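Local coordinates for protein cystathionine beta-lyases/cystathionine gamma-synthases (Corynebacterium glutamicum, PDB 5X5H) that probably catalyses the pyridoxal-phosphate-dependent condensation of O-succinyl-L-homoserine with L-cysteine to give L,L-cystathionine and succinate, at residues V149-N154 against Y186-L191; A69-K74 against V178-A183; A17-D22 against I28-Y33. All coordinates share one frame; numbering follows the deposited sequence.

Contacts 1 and 2 lie in the core, each centred about 8 Å from the chain centre, and contact 3 lies about 25 Å out, where other subunits cover it. The first two share the cofactor domain: strands 144-150 and 175-179 are neighbours in one sheet, both contacts reach the pyridoxal phosphate, and the amide of Gln188 in contact 1 also bonds Asn180 of contact 2. Their cross-segment chemistry is sparse and polar, carried by one pair of residues each. Contact 3, within the loop after helix 10-16, instead packs an aromatic ring against backbone and one proline. It meets contact 2 at Ala17 CB and Ala69 CB, 3.6 Å apart.

Contact 1: V149-N154 against Y186-L191; sequences VETPTN and YLQQPL. With PLP (pyridoxal-5'-phosphate), chain B.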
loop_
_atom_site.group_PDB
_atom_site.type_symbol
_atom_site.label_atom_id
_atom_site.label_comp_id
_atom_site.label_asym_id
_atom_site.label_seq_id
_atom_site.Cartn_x
_atom_site.Cartn_y
_atom_site.Cartn_z
ATOM N N VAL A 149 -10.346 33.159 -5.580
ATOM C CA VAL A 149 -10.839 33.456 -4.248
ATOM C C VAL A 149 -10.523 32.273 -3.319
ATOM O O VAL A 149 -10.871 31.120 -3.700
ATOM C CB VAL A 149 -12.344 33.761 -4.278
ATOM C CG1 VAL A 149 -12.978 33.706 -2.893
ATOM C CG2 VAL A 149 -12.549 35.179 -4.935
ATOM N N GLU A 150 -10.018 32.475 -2.138
ATOM C CA GLU A 150 -9.986 31.496 -1.074
ATOM C C GLU A 150 -10.906 31.987 -0.023
ATOM O O GLU A 150 -10.784 33.151 0.396
ATOM C CB GLU A 150 -8.680 31.402 -0.360
ATOM C CG GLU A 150 -7.658 30.702 -0.971
ATOM C CD GLU A 150 -6.381 30.700 -0.149
ATOM O OE1 GLU A 150 -6.324 30.785 1.101
ATOM O OE2 GLU A 150 -5.372 30.505 -0.796
ATOM N N THR A 151 -11.832 31.211 0.540
ATOM C CA THR A 151 -12.623 31.659 1.664
ATOM C C THR A 151 -13.063 30.472 2.513
ATOM O O THR A 151 -13.667 29.540 1.975
ATOM C CB THR A 151 -13.806 32.521 1.183
ATOM O OG1 THR A 151 -14.533 33.027 2.303
ATOM C CG2 THR A 151 -14.818 31.870 0.292
ATOM N N PRO A 152 -12.723 30.452 3.810
ATOM C CA PRO A 152 -11.877 31.391 4.514
ATOM C C PRO A 152 -10.474 31.350 4.012
ATOM O O PRO A 152 -9.979 30.268 3.585
ATOM C CB PRO A 152 -11.936 30.908 5.975
ATOM C CG PRO A 152 -13.200 30.038 6.072
ATOM C CD PRO A 152 -13.254 29.373 4.682
ATOM N N THR A 153 -9.777 32.466 4.090
ATOM C CA THR A 153 -8.383 32.506 3.639
ATOM C C THR A 153 -7.376 31.872 4.548
ATOM O O THR A 153 -7.614 31.731 5.796
ATOM C CB THR A 153 -7.885 33.973 3.386
ATOM O OG1 THR A 153 -7.857 34.663 4.659
ATOM C CG2 THR A 153 -8.749 34.710 2.468
ATOM N N ASN A 154 -6.215 31.427 4.019
ATOM C CA ASN A 154 -5.185 30.799 4.813
ATOM C C ASN A 154 -4.102 31.828 4.928
ATOM O O ASN A 154 -3.524 32.177 3.850
ATOM C CB ASN A 154 -4.627 29.623 3.936
ATOM C CG ASN A 154 -3.521 28.872 4.572
ATOM O OD1 ASN A 154 -3.019 29.219 5.658
ATOM N ND2 ASN A 154 -3.158 27.695 3.948
ATOM N N TYR A 186 -18.307 19.807 2.731
ATOM C CA TYR A 186 -19.303 19.615 3.785
ATOM C C TYR A 186 -19.829 20.938 4.312
ATOM O O TYR A 186 -20.973 21.052 4.717
ATOM C CB TYR A 186 -18.696 18.840 4.934
ATOM C CG TYR A 186 -19.673 18.514 6.041
ATOM C CD1 TYR A 186 -20.819 17.777 5.737
ATOM C CD2 TYR A 186 -19.472 18.904 7.328
ATOM C CE1 TYR A 186 -21.716 17.421 6.755
ATOM C CE2 TYR A 186 -20.351 18.584 8.321
ATOM C CZ TYR A 186 -21.419 17.797 8.022
ATOM O OH TYR A 186 -22.326 17.476 9.087
ATOM N N LEU A 187 -18.980 21.982 4.279
ATOM C CA LEU A 187 -19.388 23.311 4.850
ATOM C C LEU A 187 -19.762 24.298 3.799
ATOM O O LEU A 187 -20.506 25.270 4.110
ATOM C CB LEU A 187 -18.303 23.866 5.754
ATOM C CG LEU A 187 -17.898 22.932 6.924
ATOM C CD1 LEU A 187 -16.853 23.688 7.777
ATOM C CD2 LEU A 187 -19.078 22.511 7.750
ATOM N N GLN A 188 -19.296 24.179 2.584
ATOM C CA GLN A 188 -19.508 25.231 1.615
ATOM C C GLN A 188 -19.439 24.688 0.192
ATOM O O GLN A 188 -18.610 23.800 -0.097
ATOM C CB GLN A 188 -18.412 26.271 1.759
ATOM C CG GLN A 188 -18.464 27.522 0.859
ATOM C CD GLN A 188 -17.410 28.568 1.269
ATOM O OE1 GLN A 188 -17.763 29.581 1.943
ATOM N NE2 GLN A 188 -16.162 28.335 0.989
ATOM N N GLN A 189 -20.360 25.096 -0.700
ATOM C CA GLN A 189 -20.442 24.569 -2.040
ATOM C C GLN A 189 -20.439 25.739 -3.032
ATOM O O GLN A 189 -21.497 26.197 -3.473
ATOM C CB GLN A 189 -21.653 23.637 -2.205
ATOM C CG GLN A 189 -21.628 22.430 -1.308
ATOM C CD GLN A 189 -22.881 21.628 -1.328
ATOM O OE1 GLN A 189 -23.959 22.177 -1.074
ATOM N NE2 GLN A 189 -22.767 20.311 -1.511
ATOM N N PRO A 190 -19.258 26.239 -3.345
ATOM C CA PRO A 190 -19.176 27.461 -4.201
ATOM C C PRO A 190 -19.833 27.357 -5.535
ATOM O O PRO A 190 -20.257 28.395 -6.086
ATOM C CB PRO A 190 -17.691 27.730 -4.322
ATOM C CG PRO A 190 -17.121 27.049 -3.125
ATOM C CD PRO A 190 -17.969 25.807 -2.854
ATOM N N LEU A 191 -19.923 26.204 -6.163
ATOM C CA LEU A 191 -20.631 26.132 -7.467
ATOM C C LEU A 191 -22.056 26.553 -7.326
ATOM O O LEU A 191 -22.578 27.138 -8.280
ATOM C CB LEU A 191 -20.505 24.761 -8.118
ATOM C CG LEU A 191 -19.143 24.221 -8.420
ATOM C CD1 LEU A 191 -19.275 22.760 -8.870
ATOM C CD2 LEU A 191 -18.355 25.102 -9.338
HETATM N N1 PLP B . -4.723 25.876 -0.991
HETATM C C2 PLP B . -4.811 25.960 0.318
HETATM C C2A PLP B . -5.894 26.825 0.869
HETATM C C3 PLP B . -4.058 25.149 1.101
HETATM O O3 PLP B . -4.129 25.169 2.475
HETATM C C4 PLP B . -3.109 24.269 0.552
HETATM C C4A PLP B . -2.290 23.418 1.434
HETATM C C5 PLP B . -2.901 24.307 -0.847
HETATM C C6 PLP B . -3.757 25.125 -1.564
HETATM C C5A PLP B . -1.824 23.504 -1.573
HETATM O O4P PLP B . -2.149 22.073 -1.601
HETATM P P PLP B . -0.991 20.990 -1.595
HETATM O O1P PLP B . -0.167 21.214 -0.343
HETATM O O2P PLP B . -1.838 19.732 -1.621
HETATM O O3P PLP B . -0.184 21.157 -2.884
HETATM O O HOH W 1 -16.429 31.303 3.454
#
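The backbones of 149-154 and 186-191 stay well separated even where they are nearest, with Thr151 CA 9.4 Å from Gln188 CA, and the long side chain of Gln188 spans the gap. Extended from a first torsion that sets CG opposite its own N (chi1 -178°), it brings NE2 to 2.9 Å from Thr151 O. The bond is fairly straight (158° at the hydrogen) and lies close to the amide plane, but NE2 stands 29° away from the plane of the Thr151 carbonyl. Its NE2 is also bonded to Asn180 OD1, so two carbonyl oxygens hold the amide in orientation. The other amide atom, Gln188 OE1, accepts from a water at 2.7 Å, and that water bonds Thr151 OG1 as well, a hydroxyl that further meets Thr160 N. Thr151 CG2 packs 3.8 Å from Gln188 NE2. In this fold type I enzyme, Thr151 begins the loop leaving strand 144-150 of the central sheet, with a cis peptide before Pro152. The loop then runs toward the cofactor: Asn154 N donates to Glu150 OE1 at 3.0 Å, and Asn154 ND2 makes a weak bond to O3 of the pyridoxal phosphate, 3.1 Å away.

Contact 2: A69-K74 against V178-A183; sequences ALEGAK and VDNTFA. With PLP (pyridoxal-5'-phosphate), chain B.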
loop_
_atom_site.group_PDB
_atom_site.type_symbol
_atom_site.label_atom_id
_atom_site.label_comp_id
_atom_site.label_asym_id
_atom_site.label_seq_id
_atom_site.Cartn_x
_atom_site.Cartn_y
_atom_site.Cartn_z
ATOM N N ALA A 69 -19.615 14.813 -6.703
ATOM C CA ALA A 69 -20.968 14.713 -6.171
ATOM C C ALA A 69 -21.113 15.558 -4.947
ATOM O O ALA A 69 -22.160 16.244 -4.733
ATOM C CB ALA A 69 -21.323 13.257 -5.828
ATOM N N LEU A 70 -20.097 15.622 -4.061
ATOM C CA LEU A 70 -20.162 16.370 -2.777
ATOM C C LEU A 70 -20.193 17.873 -3.037
ATOM O O LEU A 70 -20.636 18.554 -2.097
ATOM C CB LEU A 70 -18.996 15.980 -1.953
ATOM C CG LEU A 70 -18.985 14.510 -1.456
ATOM C CD1 LEU A 70 -17.733 14.253 -0.760
ATOM C CD2 LEU A 70 -20.216 14.144 -0.715
ATOM N N GLU A 71 -19.741 18.325 -4.192
ATOM C CA GLU A 71 -19.774 19.763 -4.576
ATOM C C GLU A 71 -20.951 20.147 -5.418
ATOM O O GLU A 71 -21.056 21.275 -5.843
ATOM C CB GLU A 71 -18.445 20.135 -5.224
ATOM C CG GLU A 71 -17.284 20.194 -4.261
ATOM C CD GLU A 71 -17.195 21.508 -3.486
ATOM O OE1 GLU A 71 -18.171 22.293 -3.348
ATOM O OE2 GLU A 71 -16.166 21.715 -2.753
ATOM N N GLY A 72 -21.827 19.178 -5.699
ATOM C CA GLY A 72 -22.897 19.473 -6.623
ATOM C C GLY A 72 -22.453 19.649 -8.036
ATOM O O GLY A 72 -22.988 20.461 -8.853
ATOM N N ALA A 73 -21.358 18.982 -8.436
ATOM C CA ALA A 73 -20.690 19.074 -9.692
ATOM C C ALA A 73 -20.909 17.838 -10.575
ATOM O O ALA A 73 -20.847 16.711 -10.001
ATOM C CB ALA A 73 -19.175 19.305 -9.495
ATOM N N LYS A 74 -21.053 17.991 -11.859
ATOM C CA LYS A 74 -21.076 16.826 -12.756
ATOM C C LYS A 74 -19.681 16.259 -12.973
ATOM O O LYS A 74 -19.508 15.045 -13.146
ATOM C CB LYS A 74 -21.616 17.237 -14.134
ATOM C CG LYS A 74 -23.078 17.671 -14.105
ATOM C CD LYS A 74 -23.519 18.264 -15.462
ATOM C CE LYS A 74 -24.719 19.179 -15.272
ATOM N NZ LYS A 74 -25.424 19.312 -16.571
ATOM N N VAL A 178 -12.974 29.227 -6.834
ATOM C CA VAL A 178 -12.880 29.225 -5.357
ATOM C C VAL A 178 -12.003 28.052 -4.925
ATOM O O VAL A 178 -12.321 26.890 -5.274
ATOM C CB VAL A 178 -14.224 29.244 -4.641
ATOM C CG1 VAL A 178 -14.082 29.129 -3.204
ATOM C CG2 VAL A 178 -15.022 30.513 -5.034
ATOM N N ASP A 179 -10.984 28.345 -4.155
ATOM C CA ASP A 179 -10.195 27.332 -3.426
ATOM C C ASP A 179 -10.963 27.068 -2.136
ATOM O O ASP A 179 -11.010 27.923 -1.243
ATOM C CB ASP A 179 -8.798 27.814 -3.241
ATOM C CG ASP A 179 -7.920 26.874 -2.406
ATOM O OD1 ASP A 179 -8.463 25.973 -1.704
ATOM O OD2 ASP A 179 -6.657 27.125 -2.395
ATOM N N ASN A 180 -11.653 25.911 -2.118
ATOM C CA ASN A 180 -12.566 25.493 -1.030
ATOM C C ASN A 180 -11.913 24.545 -0.046
ATOM O O ASN A 180 -12.633 23.833 0.673
ATOM C CB ASN A 180 -13.838 24.899 -1.653
ATOM C CG ASN A 180 -15.005 24.845 -0.768
ATOM O OD1 ASN A 180 -15.218 25.771 0.016
ATOM N ND2 ASN A 180 -15.793 23.762 -0.803
ATOM N N THR A 181 -10.585 24.538 0.034
ATOM C CA THR A 181 -9.839 23.620 0.876
ATOM C C THR A 181 -10.283 23.716 2.320
ATOM O O THR A 181 -10.530 22.685 2.965
ATOM C CB THR A 181 -8.343 23.837 0.735
ATOM O OG1 THR A 181 -7.909 23.592 -0.630
ATOM C CG2 THR A 181 -7.533 23.024 1.650
ATOM N N PHE A 182 -10.231 24.917 2.920
ATOM C CA PHE A 182 -10.507 25.082 4.372
ATOM C C PHE A 182 -11.919 24.770 4.742
ATOM O O PHE A 182 -12.126 24.048 5.766
ATOM C CB PHE A 182 -10.181 26.517 4.770
ATOM C CG PHE A 182 -8.807 26.750 5.136
ATOM C CD1 PHE A 182 -7.686 26.143 4.511
ATOM C CD2 PHE A 182 -8.510 27.752 6.090
ATOM C CE1 PHE A 182 -6.388 26.395 4.943
ATOM C CE2 PHE A 182 -7.233 28.013 6.486
ATOM C CZ PHE A 182 -6.160 27.356 5.958
ATOM N N ALA A 183 -12.896 25.133 3.901
ATOM C CA ALA A 183 -14.295 24.830 4.299
ATOM C C ALA A 183 -14.663 23.381 4.061
ATOM O O ALA A 183 -15.403 22.792 4.867
ATOM C CB ALA A 183 -15.245 25.654 3.469
HETATM N N1 PLP B . -4.723 25.876 -0.991
HETATM C C2 PLP B . -4.811 25.960 0.318
HETATM C C2A PLP B . -5.894 26.825 0.869
HETATM C C3 PLP B . -4.058 25.149 1.101
HETATM O O3 PLP B . -4.129 25.169 2.475
HETATM C C4 PLP B . -3.109 24.269 0.552
HETATM C C4A PLP B . -2.290 23.418 1.434
HETATM C C5 PLP B . -2.901 24.307 -0.847
HETATM C C6 PLP B . -3.757 25.125 -1.564
HETATM C C5A PLP B . -1.824 23.504 -1.573
HETATM O O4P PLP B . -2.149 22.073 -1.601
HETATM P P PLP B . -0.991 20.990 -1.595
HETATM O O1P PLP B . -0.167 21.214 -0.343
HETATM O O2P PLP B . -1.838 19.732 -1.621
HETATM O O3P PLP B . -0.184 21.157 -2.884
#
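Glu71 faces Asn180 while also serving a metal: its side chain is about 3 Å from a bound magnesium ion, whose site includes Leu191. The two side chains come from opposite directions, and Asn180 ND2 donates to Glu71 OE2 at 2.9 Å. Because OE2 sits doubtfully close to another atom of the model, the details of this bond are uncertain. Carboxylate and amide planes are turned 56° apart. A kink at chi2 (-82°) puts the Glu71 carboxylate in front of Asn180, and Pro185, Val198 and His200 touch the side chain. With Gln188 at its OD1, both ends of the buried Asn180 amide have partners. Glu71 stands at the C-terminal end of helix 58-70, where a Schellman motif at Gly72, a residue with positive phi, turns the chain away. Asn180 follows strand 175-179, beside Asp179. There Asp179 OD1 accepts from Thr181 N at 3.1 Å, forming an Asx turn, and from Thr181 OG1 at 2.7 Å, two bonds on one oxygen that help to fix the rotation of the carboxylate. Its other oxygen, Asp179 OD2, lies 2.7 Å from N1 of the pyridoxal phosphate, and Phe182 turns its ring edge to the cofactor O3. An aspartate facing the pyridine nitrogen from the end of a sheet strand is characteristic of the fold type I cofactor site.

Contact 3: A17-D22 against I28-Y33; sequences AGYEPD and INTPIY
The ring of Tyr19 lies against the backbone of 28-33, with Thr30 CA 3.6 Å from the ring centroid and only 4° off its normal, a CH-pi contact over the face. Both segments belong to the irregular N-terminal arm between helix 10-16 and strand 45-46 of this trans-sulfuration enzyme, and the touching parts run about 92° apart. With chi1 at 177° the Tyr19 ring swings clear of its own backbone N and across to the other segment. Thr30 N sits over the same face near CD2, at 3.4 Å from that atom. Ile28 O instead lies in the ring plane at its edge, 3.5 Å from Tyr19 CE2, and is also bonded to a glycerol, probably from the crystallisation liquor. Pro31 crosses Tyr19 at about a right angle, CD approaching CE1 obliquely. Beyond the ring, Tyr19 OH accepts from Asp22 N at 3.0 Å and is bonded to Ser27 O, tying the tyrosine tip to the bend of its own loop. Pro21 and Ile28 run side by side, pointing the same way, with Pro21 CG and Ile28 CD1 at 4.0 Å.

The arm is held between subunits. In the third subunit, Arg47 bonds Asp22 O and Tyr25 meets the Tyr33 ring edge-to-face; His209 of the fourth subunit accepts from Asn29 ND2 through its carbonyl. Asp22 OD1 is bonded to Tyr24 N, forming an Asx turn, and to Gly26 N. The other carboxylate oxygen, Asp22 OD2, is 4.2 Å from Tyr33 OH, too far for a direct bond, and a water joins them: it donates to OD2 at 2.7 Å and lies 2.7 Å from Tyr33 OH, in the plane of the Tyr33 ring at its edge.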
loop_
_atom_site.group_PDB
_atom_site.type_symbol
_atom_site.label_atom_id
_atom_site.label_comp_id
_atom_site.label_asym_id
_atom_site.label_seq_id
_atom_site.Cartn_x
_atom_site.Cartn_y
_atom_site.Cartn_z
ATOM N N ALA A 17 -20.971 7.609 -3.675
ATOM C CA ALA A 17 -21.126 8.298 -4.978
ATOM C C ALA A 17 -20.110 7.886 -6.025
ATOM O O ALA A 17 -20.341 8.160 -7.213
ATOM C CB ALA A 17 -21.089 9.815 -4.816
ATOM N N GLY A 18 -19.006 7.376 -5.616
ATOM C CA GLY A 18 -17.918 6.991 -6.496
ATOM C C GLY A 18 -17.833 5.574 -6.976
ATOM O O GLY A 18 -17.213 5.326 -8.035
ATOM N N TYR A 19 -18.350 4.712 -6.224
ATOM C CA TYR A 19 -18.248 3.257 -6.437
ATOM C C TYR A 19 -19.431 2.561 -5.830
ATOM O O TYR A 19 -19.747 2.797 -4.673
ATOM C CB TYR A 19 -16.938 2.698 -5.886
ATOM C CG TYR A 19 -16.800 1.177 -6.019
ATOM C CD1 TYR A 19 -16.310 0.649 -7.150
ATOM C CD2 TYR A 19 -17.077 0.372 -4.936
ATOM C CE1 TYR A 19 -16.215 -0.720 -7.303
ATOM C CE2 TYR A 19 -17.024 -1.044 -4.998
ATOM C CZ TYR A 19 -16.564 -1.586 -6.214
ATOM O OH TYR A 19 -16.508 -2.967 -6.308
ATOM N N GLU A 20 -20.014 1.672 -6.629
ATOM C CA GLU A 20 -20.869 0.645 -6.114
ATOM C C GLU A 20 -20.276 -0.740 -6.386
ATOM O O GLU A 20 -19.608 -0.867 -7.390
ATOM C CB GLU A 20 -22.258 0.774 -6.694
ATOM C CG GLU A 20 -22.411 0.501 -8.117
ATOM C CD GLU A 20 -23.916 0.576 -8.597
ATOM O OE1 GLU A 20 -24.763 -0.138 -8.076
ATOM O OE2 GLU A 20 -24.190 1.407 -9.476
ATOM N N PRO A 21 -20.567 -1.681 -5.477
ATOM C CA PRO A 21 -19.973 -3.016 -5.650
ATOM C C PRO A 21 -20.150 -3.491 -7.069
ATOM O O PRO A 21 -21.319 -3.497 -7.627
ATOM C CB PRO A 21 -20.683 -3.889 -4.655
ATOM C CG PRO A 21 -20.941 -2.872 -3.569
ATOM C CD PRO A 21 -21.347 -1.618 -4.225
ATOM N N ASP A 22 -19.042 -3.817 -7.745
ATOM C CA ASP A 22 -19.071 -4.017 -9.199
ATOM C C ASP A 22 -19.830 -5.308 -9.605
ATOM O O ASP A 22 -20.208 -6.146 -8.800
ATOM C CB ASP A 22 -17.697 -3.866 -9.784
ATOM C CG ASP A 22 -16.761 -4.985 -9.562
ATOM O OD1 ASP A 22 -17.175 -6.151 -9.374
ATOM O OD2 ASP A 22 -15.516 -4.743 -9.481
ATOM N N ILE A 28 -16.809 -4.837 -1.756
ATOM C CA ILE A 28 -17.479 -3.706 -1.158
ATOM C C ILE A 28 -16.815 -2.359 -1.419
ATOM O O ILE A 28 -17.521 -1.371 -1.566
ATOM C CB ILE A 28 -17.715 -3.986 0.346
ATOM C CG1 ILE A 28 -18.834 -3.113 0.916
ATOM C CG2 ILE A 28 -16.429 -3.785 1.149
ATOM C CD1 ILE A 28 -20.191 -3.423 0.357
ATOM N N ASN A 29 -15.518 -2.349 -1.576
ATOM C CA ASN A 29 -14.764 -1.146 -1.856
ATOM C C ASN A 29 -14.165 -1.144 -3.226
ATOM O O ASN A 29 -13.967 -2.261 -3.815
ATOM C CB ASN A 29 -13.609 -0.963 -0.884
ATOM C CG ASN A 29 -14.045 -0.783 0.494
ATOM O OD1 ASN A 29 -15.067 -0.195 0.834
ATOM N ND2 ASN A 29 -13.297 -1.440 1.415
ATOM N N THR A 30 -13.878 0.039 -3.812
ATOM C CA THR A 30 -13.224 0.053 -5.104
ATOM C C THR A 30 -11.907 -0.737 -5.060
ATOM O O THR A 30 -11.099 -0.458 -4.159
ATOM C CB THR A 30 -12.862 1.423 -5.667
ATOM O OG1 THR A 30 -12.301 1.218 -7.022
ATOM C CG2 THR A 30 -11.984 2.111 -4.880
ATOM N N PRO A 31 -11.688 -1.640 -5.937
ATOM C CA PRO A 31 -10.357 -2.285 -6.040
ATOM C C PRO A 31 -9.286 -1.225 -6.323
ATOM O O PRO A 31 -9.599 -0.148 -6.893
ATOM C CB PRO A 31 -10.513 -3.212 -7.254
ATOM C CG PRO A 31 -12.011 -3.484 -7.360
ATOM C CD PRO A 31 -12.653 -2.202 -6.934
ATOM N N ILE A 32 -8.052 -1.530 -5.930
ATOM C CA ILE A 32 -6.876 -0.730 -6.185
ATOM C C ILE A 32 -6.279 -1.229 -7.485
ATOM O O ILE A 32 -5.683 -2.365 -7.477
ATOM C CB ILE A 32 -5.923 -0.696 -4.996
ATOM C CG1 ILE A 32 -6.659 -0.121 -3.801
ATOM C CG2 ILE A 32 -4.731 0.173 -5.354
ATOM C CD1 ILE A 32 -5.855 -0.326 -2.514
ATOM N N TYR A 33 -6.471 -0.531 -8.604
ATOM C CA TYR A 33 -5.968 -1.020 -9.872
ATOM C C TYR A 33 -4.549 -0.530 -10.123
ATOM O O TYR A 33 -4.282 0.377 -10.883
ATOM C CB TYR A 33 -6.909 -0.527 -10.999
ATOM C CG TYR A 33 -8.251 -1.239 -11.030
ATOM C CD1 TYR A 33 -8.330 -2.465 -11.640
ATOM C CD2 TYR A 33 -9.379 -0.798 -10.375
ATOM C CE1 TYR A 33 -9.501 -3.145 -11.666
ATOM C CE2 TYR A 33 -10.577 -1.493 -10.385
ATOM C CZ TYR A 33 -10.609 -2.674 -11.023
ATOM O OH TYR A 33 -11.790 -3.432 -11.013
HETATM O O HOH W 2 -14.150 -2.444 -10.006
#